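Long-range contact in glycoside hydrolase family 31 (Kribbella flavida DSM 17836, PDB 5X3I), which hydrolyses the alpha-1,3-glucosidic linkages of a cyclic tetrasaccharide derived from starch, releasing isomaltose inside the cell: residues 308-322 / 371-385. The protein carries 1 engineered substitution. Residues are numbered along the deposited sequence; the frame is centred on the assembly and turned at random.
Sequences WNTQQLVTARMDTHR and AWPDPKAMIDELHAR
Gln311, in the first turn of helix 311-322, meets Trp372 in the loop leading into helix 375-384; these neighbouring outer helices of the TIM barrel run nearly parallel (12°), axes 11.0 Å apart. The tight part lies at their N-terminal ends. One face of the Trp372 indole lies on the Thr310-Gln311 peptide, Gln311 N 3.3 Å from Trp372 CE3, while Val314 CG2 meets the ring's edge at CH2. Gln311 N donates a nearly straight bond to Ala371 O (2.9 Å). With CG anti to its backbone N (chi1 -173°), the extended Gln311 chain reaches the other helix start: OE1 accepts from Asp374 N (2.9 Å), and NE2 gives a weak bond to Asp374 O. Further along, Met378 SD touches Val314 CG1, and Leu382 CD2 packs on Met318 CG (3.9 Å); Met318 and Leu382 both also touch Val331 of barrel strand 330-333. The C-terminal side is looser, the CA atoms of Arg322 and Arg385 9.1 Å apart. There Glu381 OE2 takes Arg385 NE, and exposed Arg322 stacks its guanidinium on that of Arg385 (planes 26° apart). Nearly coplanar with the latter, the Asp319 carboxylate receives both end nitrogens on one oxygen, OD1, 2.8 Å from Arg385 NH1 and 3.0 Å from Arg385 NH2.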
loop_
_atom_site.group_PDB
_atom_site.type_symbol
_atom_site.label_atom_id
_atom_site.label_comp_id
_atom_site.label_asym_id
_atom_site.label_seq_id
_atom_site.Cartn_x
_atom_site.Cartn_y
_atom_site.Cartn_z
ATOM N N TRP A 308 -13.792 -14.035 -11.004
ATOM C CA TRP A 308 -13.836 -14.458 -12.387
ATOM C C TRP A 308 -12.592 -15.299 -12.561
ATOM O O TRP A 308 -11.545 -14.823 -12.993
ATOM C CB TRP A 308 -13.781 -13.239 -13.319
ATOM C CG TRP A 308 -14.775 -12.140 -13.021
ATOM C CD1 TRP A 308 -15.973 -12.272 -12.393
ATOM C CD2 TRP A 308 -14.666 -10.755 -13.387
ATOM N NE1 TRP A 308 -16.614 -11.065 -12.333
ATOM C CE2 TRP A 308 -15.834 -10.116 -12.939
ATOM C CE3 TRP A 308 -13.701 -9.999 -14.063
ATOM C CZ2 TRP A 308 -16.052 -8.751 -13.118
ATOM C CZ3 TRP A 308 -13.914 -8.641 -14.229
ATOM C CH2 TRP A 308 -15.084 -8.033 -13.768
ATOM N N ASN A 309 -12.791 -16.591 -12.336
ATOM C CA ASN A 309 -11.703 -17.556 -12.244
ATOM C C ASN A 309 -11.581 -18.539 -13.394
ATOM O O ASN A 309 -10.868 -19.532 -13.265
ATOM C CB ASN A 309 -11.727 -18.267 -10.883
ATOM C CG ASN A 309 -12.807 -19.286 -10.767
ATOM O OD1 ASN A 309 -13.901 -19.104 -11.265
ATOM N ND2 ASN A 309 -12.506 -20.367 -10.088
ATOM N N THR A 310 -12.400 -18.364 -14.430
ATOM C CA THR A 310 -12.332 -19.204 -15.623
ATOM C C THR A 310 -12.380 -18.371 -16.902
ATOM O O THR A 310 -12.858 -17.244 -16.894
ATOM C CB THR A 310 -13.494 -20.217 -15.697
ATOM O OG1 THR A 310 -14.718 -19.513 -15.927
ATOM C CG2 THR A 310 -13.609 -21.030 -14.412
ATOM N N GLN A 311 -11.921 -18.958 -18.002
ATOM C CA GLN A 311 -12.048 -18.337 -19.314
ATOM C C GLN A 311 -13.516 -17.992 -19.600
ATOM O O GLN A 311 -13.825 -16.877 -19.994
ATOM C CB GLN A 311 -11.477 -19.256 -20.407
ATOM C CG GLN A 311 -11.429 -18.601 -21.771
ATOM C CD GLN A 311 -10.487 -19.290 -22.746
ATOM O OE1 GLN A 311 -9.565 -20.011 -22.351
ATOM N NE2 GLN A 311 -10.706 -19.051 -24.034
ATOM N N GLN A 312 -14.411 -18.940 -19.347
ATOM C CA GLN A 312 -15.844 -18.726 -19.559
ATOM C C GLN A 312 -16.379 -17.504 -18.800
ATOM O O GLN A 312 -17.148 -16.722 -19.350
ATOM C CB GLN A 312 -16.637 -19.978 -19.164
ATOM C CG GLN A 312 -18.162 -19.783 -19.118
ATOM C CD GLN A 312 -18.908 -21.070 -18.748
ATOM O OE1 GLN A 312 -18.336 -22.163 -18.797
ATOM N NE2 GLN A 312 -20.187 -20.941 -18.372
ATOM N N LEU A 313 -15.953 -17.330 -17.552
ATOM C CA LEU A 313 -16.432 -16.210 -16.745
ATOM C C LEU A 313 -15.868 -14.858 -17.205
ATOM O O LEU A 313 -16.615 -13.890 -17.339
ATOM C CB LEU A 313 -16.116 -16.440 -15.265
ATOM C CG LEU A 313 -17.035 -17.440 -14.556
ATOM C CD1 LEU A 313 -16.442 -17.916 -13.238
ATOM C CD2 LEU A 313 -18.413 -16.831 -14.329
ATOM N N VAL A 314 -14.560 -14.795 -17.442
ATOM C CA VAL A 314 -13.953 -13.557 -17.897
ATOM C C VAL A 314 -14.599 -13.134 -19.214
ATOM O O VAL A 314 -14.999 -11.990 -19.372
ATOM C CB VAL A 314 -12.433 -13.674 -18.091
ATOM C CG1 VAL A 314 -11.918 -12.456 -18.822
ATOM C CG2 VAL A 314 -11.718 -13.840 -16.751
ATOM N N THR A 315 -14.749 -14.071 -20.143
ATOM C CA THR A 315 -15.342 -13.712 -21.421
ATOM C C THR A 315 -16.815 -13.315 -21.223
ATOM O O THR A 315 -17.269 -12.369 -21.846
ATOM C CB THR A 315 -15.182 -14.843 -22.484
ATOM O OG1 THR A 315 -15.825 -16.040 -22.058
ATOM C CG2 THR A 315 -13.717 -15.137 -22.719
ATOM N N ALA A 316 -17.534 -13.973 -20.317
ATOM C CA ALA A 316 -18.936 -13.600 -20.058
ATOM C C ALA A 316 -19.074 -12.177 -19.520
ATOM O O ALA A 316 -19.904 -11.410 -20.002
ATOM C CB ALA A 316 -19.592 -14.572 -19.096
ATOM N N ARG A 317 -18.260 -11.835 -18.522
ATOM C CA ARG A 317 -18.305 -10.510 -17.914
ATOM C C ARG A 317 -17.937 -9.415 -18.929
ATOM O O ARG A 317 -18.566 -8.362 -18.959
ATOM C CB ARG A 317 -17.371 -10.442 -16.687
ATOM C CG ARG A 317 -17.751 -11.378 -15.515
ATOM C CD ARG A 317 -19.080 -11.022 -14.826
ATOM N NE ARG A 317 -19.411 -12.019 -13.808
ATOM C CZ ARG A 317 -20.108 -13.126 -14.040
ATOM N NH1 ARG A 317 -20.577 -13.372 -15.256
ATOM N NH2 ARG A 317 -20.331 -13.993 -13.064
ATOM N N MET A 318 -16.926 -9.663 -19.756
ATOM C CA MET A 318 -16.531 -8.673 -20.755
ATOM C C MET A 318 -17.579 -8.582 -21.876
ATOM O O MET A 318 -17.831 -7.512 -22.399
ATOM C CB MET A 318 -15.148 -8.995 -21.332
ATOM C CG MET A 318 -13.991 -8.864 -20.336
ATOM S SD MET A 318 -13.855 -7.232 -19.577
ATOM C CE MET A 318 -14.715 -7.480 -18.034
ATOM N N ASP A 319 -18.196 -9.706 -22.218
ATOM C CA ASP A 319 -19.278 -9.692 -23.197
ATOM C C ASP A 319 -20.420 -8.824 -22.672
ATOM O O ASP A 319 -21.027 -8.073 -23.424
ATOM C CB ASP A 319 -19.783 -11.108 -23.513
ATOM C CG ASP A 319 -18.887 -11.849 -24.491
ATOM O OD1 ASP A 319 -17.903 -11.273 -24.965
ATOM O OD2 ASP A 319 -19.176 -13.019 -24.792
ATOM N N THR A 320 -20.673 -8.894 -21.368
ATOM C CA THR A 320 -21.748 -8.097 -20.796
ATOM C C THR A 320 -21.410 -6.607 -20.870
ATOM O O THR A 320 -22.268 -5.806 -21.216
ATOM C CB THR A 320 -22.072 -8.516 -19.345
ATOM O OG1 THR A 320 -22.552 -9.865 -19.343
ATOM C CG2 THR A 320 -23.154 -7.619 -18.762
ATOM N N HIS A 321 -20.160 -6.245 -20.578
ATOM C CA HIS A 321 -19.697 -4.871 -20.766
ATOM C C HIS A 321 -19.998 -4.401 -22.185
ATOM O O HIS A 321 -20.526 -3.310 -22.389
ATOM C CB HIS A 321 -18.189 -4.746 -20.505
ATOM C CG HIS A 321 -17.844 -4.186 -19.157
ATOM N ND1 HIS A 321 -17.801 -2.833 -18.901
ATOM C CD2 HIS A 321 -17.507 -4.799 -17.996
ATOM C CE1 HIS A 321 -17.461 -2.636 -17.638
ATOM N NE2 HIS A 321 -17.276 -3.813 -17.069
ATOM N N ARG A 322 -19.638 -5.230 -23.163
ATOM C CA ARG A 322 -19.866 -4.900 -24.567
ATOM C C ARG A 322 -21.354 -4.743 -24.869
ATOM O O ARG A 322 -21.762 -3.776 -25.481
ATOM C CB ARG A 322 -19.278 -5.978 -25.489
ATOM C CG ARG A 322 -19.645 -5.778 -26.962
ATOM C CD ARG A 322 -19.558 -7.078 -27.759
ATOM N NE ARG A 322 -20.462 -8.098 -27.245
ATOM C CZ ARG A 322 -20.346 -9.392 -27.521
ATOM N NH1 ARG A 322 -19.363 -9.818 -28.311
ATOM N NH2 ARG A 322 -21.208 -10.260 -27.012
ATOM N N ALA A 371 -10.050 -25.032 -16.898
ATOM C CA ALA A 371 -10.522 -23.690 -16.572
ATOM C C ALA A 371 -10.161 -22.651 -17.649
ATOM O O ALA A 371 -10.885 -21.685 -17.841
ATOM C CB ALA A 371 -9.971 -23.259 -15.227
ATOM N N TRP A 372 -9.034 -22.848 -18.326
ATOM C CA TRP A 372 -8.585 -21.945 -19.383
ATOM C C TRP A 372 -8.214 -22.759 -20.628
ATOM O O TRP A 372 -7.045 -23.020 -20.880
ATOM C CB TRP A 372 -7.393 -21.086 -18.908
ATOM C CG TRP A 372 -7.663 -20.400 -17.608
ATOM C CD1 TRP A 372 -7.412 -20.891 -16.364
ATOM C CD2 TRP A 372 -8.275 -19.120 -17.416
ATOM N NE1 TRP A 372 -7.806 -19.994 -15.407
ATOM C CE2 TRP A 372 -8.345 -18.896 -16.022
ATOM C CE3 TRP A 372 -8.764 -18.133 -18.281
ATOM C CZ2 TRP A 372 -8.901 -17.739 -15.477
ATOM C CZ3 TRP A 372 -9.305 -16.981 -17.742
ATOM C CH2 TRP A 372 -9.375 -16.794 -16.353
ATOM N N PRO A 373 -9.222 -23.180 -21.399
ATOM C CA PRO A 373 -8.950 -24.053 -22.549
ATOM C C PRO A 373 -8.083 -23.387 -23.604
ATOM O O PRO A 373 -7.291 -24.067 -24.233
ATOM C CB PRO A 373 -10.346 -24.360 -23.104
ATOM C CG PRO A 373 -11.206 -23.272 -22.600
ATOM C CD PRO A 373 -10.651 -22.875 -21.260
ATOM N N ASP A 374 -8.269 -22.095 -23.836
ATOM C CA ASP A 374 -7.462 -21.398 -24.834
ATOM C C ASP A 374 -7.175 -19.954 -24.426
ATOM O O ASP A 374 -7.804 -19.041 -24.930
ATOM C CB ASP A 374 -8.163 -21.449 -26.195
ATOM C CG ASP A 374 -7.243 -21.091 -27.344
ATOM O OD1 ASP A 374 -6.164 -20.512 -27.106
ATOM O OD2 ASP A 374 -7.605 -21.379 -28.502
ATOM N N PRO A 375 -6.235 -19.742 -23.502
ATOM C CA PRO A 375 -6.026 -18.375 -23.009
ATOM C C PRO A 375 -5.522 -17.391 -24.075
ATOM O O PRO A 375 -5.882 -16.227 -24.000
ATOM C CB PRO A 375 -4.985 -18.562 -21.896
ATOM C CG PRO A 375 -4.401 -19.921 -22.125
ATOM C CD PRO A 375 -5.503 -20.730 -22.699
ATOM N N LYS A 376 -4.740 -17.848 -25.048
ATOM C CA LYS A 376 -4.285 -16.965 -26.118
ATOM C C LYS A 376 -5.465 -16.453 -26.948
ATOM O O LYS A 376 -5.511 -15.283 -27.301
ATOM C CB LYS A 376 -3.272 -17.665 -27.026
ATOM C CG LYS A 376 -2.868 -16.822 -28.243
ATOM C CD LYS A 376 -1.697 -17.416 -29.026
ATOM C CE LYS A 376 -1.576 -16.776 -30.428
ATOM N NZ LYS A 376 -1.561 -15.277 -30.394
ATOM N N ALA A 377 -6.422 -17.327 -27.248
ATOM C CA ALA A 377 -7.601 -16.912 -28.002
ATOM C C ALA A 377 -8.414 -15.888 -27.215
ATOM O O ALA A 377 -8.899 -14.918 -27.778
ATOM C CB ALA A 377 -8.470 -18.116 -28.362
ATOM N N MET A 378 -8.557 -16.106 -25.911
ATOM C CA MET A 378 -9.270 -15.156 -25.065
ATOM C C MET A 378 -8.603 -13.781 -25.122
ATOM O O MET A 378 -9.260 -12.769 -25.344
ATOM C CB MET A 378 -9.335 -15.647 -23.614
ATOM C CG MET A 378 -9.984 -14.643 -22.666
ATOM S SD MET A 378 -9.789 -15.050 -20.918
ATOM C CE MET A 378 -8.020 -15.046 -20.761
ATOM N N ILE A 379 -7.289 -13.762 -24.949
ATOM C CA ILE A 379 -6.546 -12.512 -24.903
ATOM C C ILE A 379 -6.529 -11.834 -26.275
ATOM O O ILE A 379 -6.647 -10.625 -26.364
ATOM C CB ILE A 379 -5.099 -12.733 -24.398
ATOM C CG1 ILE A 379 -5.115 -13.192 -22.942
ATOM C CG2 ILE A 379 -4.267 -11.474 -24.530
ATOM C CD1 ILE A 379 -3.768 -13.685 -22.446
ATOM N N ASP A 380 -6.394 -12.619 -27.337
ATOM C CA ASP A 380 -6.424 -12.053 -28.676
ATOM C C ASP A 380 -7.769 -11.362 -28.930
ATOM O O ASP A 380 -7.799 -10.261 -29.450
ATOM C CB ASP A 380 -6.145 -13.124 -29.732
ATOM C CG ASP A 380 -4.696 -13.593 -29.719
ATOM O OD1 ASP A 380 -3.868 -12.985 -29.011
ATOM O OD2 ASP A 380 -4.381 -14.569 -30.420
ATOM N N GLU A 381 -8.869 -11.989 -28.523
ATOM C CA GLU A 381 -10.178 -11.367 -28.706
ATOM C C GLU A 381 -10.314 -10.087 -27.892
ATOM O O GLU A 381 -10.798 -9.089 -28.410
ATOM C CB GLU A 381 -11.317 -12.322 -28.352
ATOM C CG GLU A 381 -12.716 -11.673 -28.409
ATOM C CD GLU A 381 -13.108 -11.139 -29.808
ATOM O OE1 GLU A 381 -12.517 -11.556 -30.817
ATOM O OE2 GLU A 381 -14.021 -10.302 -29.892
ATOM N N LEU A 382 -9.876 -10.111 -26.632
ATOM C CA LEU A 382 -9.937 -8.915 -25.792
ATOM C C LEU A 382 -9.103 -7.793 -26.422
ATOM O O LEU A 382 -9.549 -6.657 -26.502
ATOM C CB LEU A 382 -9.458 -9.217 -24.359
ATOM C CG LEU A 382 -10.336 -10.169 -23.536
ATOM C CD1 LEU A 382 -9.758 -10.431 -22.165
ATOM C CD2 LEU A 382 -11.753 -9.615 -23.397
ATOM N N HIS A 383 -7.906 -8.127 -26.885
ATOM C CA HIS A 383 -7.066 -7.150 -27.566
ATOM C C HIS A 383 -7.765 -6.600 -28.816
ATOM O O HIS A 383 -7.702 -5.401 -29.084
ATOM C CB HIS A 383 -5.711 -7.758 -27.934
ATOM C CG HIS A 383 -4.751 -7.846 -26.782
ATOM N ND1 HIS A 383 -3.544 -8.503 -26.869
ATOM C CD2 HIS A 383 -4.822 -7.358 -25.522
ATOM C CE1 HIS A 383 -2.907 -8.409 -25.714
ATOM N NE2 HIS A 383 -3.661 -7.721 -24.877
ATOM N N ALA A 384 -8.455 -7.475 -29.546
ATOM C CA ALA A 384 -9.188 -7.063 -30.745
ATOM C C ALA A 384 -10.256 -6.023 -30.398
ATOM O O ALA A 384 -10.520 -5.116 -31.177
ATOM C CB ALA A 384 -9.821 -8.275 -31.439
ATOM N N ARG A 385 -10.834 -6.139 -29.206
ATOM C CA ARG A 385 -11.812 -5.166 -28.744
ATOM C C ARG A 385 -11.160 -3.959 -28.067
ATOM O O ARG A 385 -11.850 -3.089 -27.563
ATOM C CB ARG A 385 -12.802 -5.810 -27.777
ATOM C CG ARG A 385 -13.482 -7.041 -28.322
ATOM C CD ARG A 385 -14.465 -7.584 -27.324
ATOM N NE ARG A 385 -14.979 -8.888 -27.718
ATOM C CZ ARG A 385 -15.885 -9.574 -27.027
ATOM N NH1 ARG A 385 -16.393 -9.082 -25.908
ATOM N NH2 ARG A 385 -16.293 -10.746 -27.464
HETATM O O HOH W 1 -8.278 -19.979 -12.531
HETATM O O HOH W 2 -13.672 -21.807 -18.734
HETATM O O HOH W 3 -16.140 -6.746 -24.179
HETATM O O HOH W 4 -18.164 -13.521 -27.135
#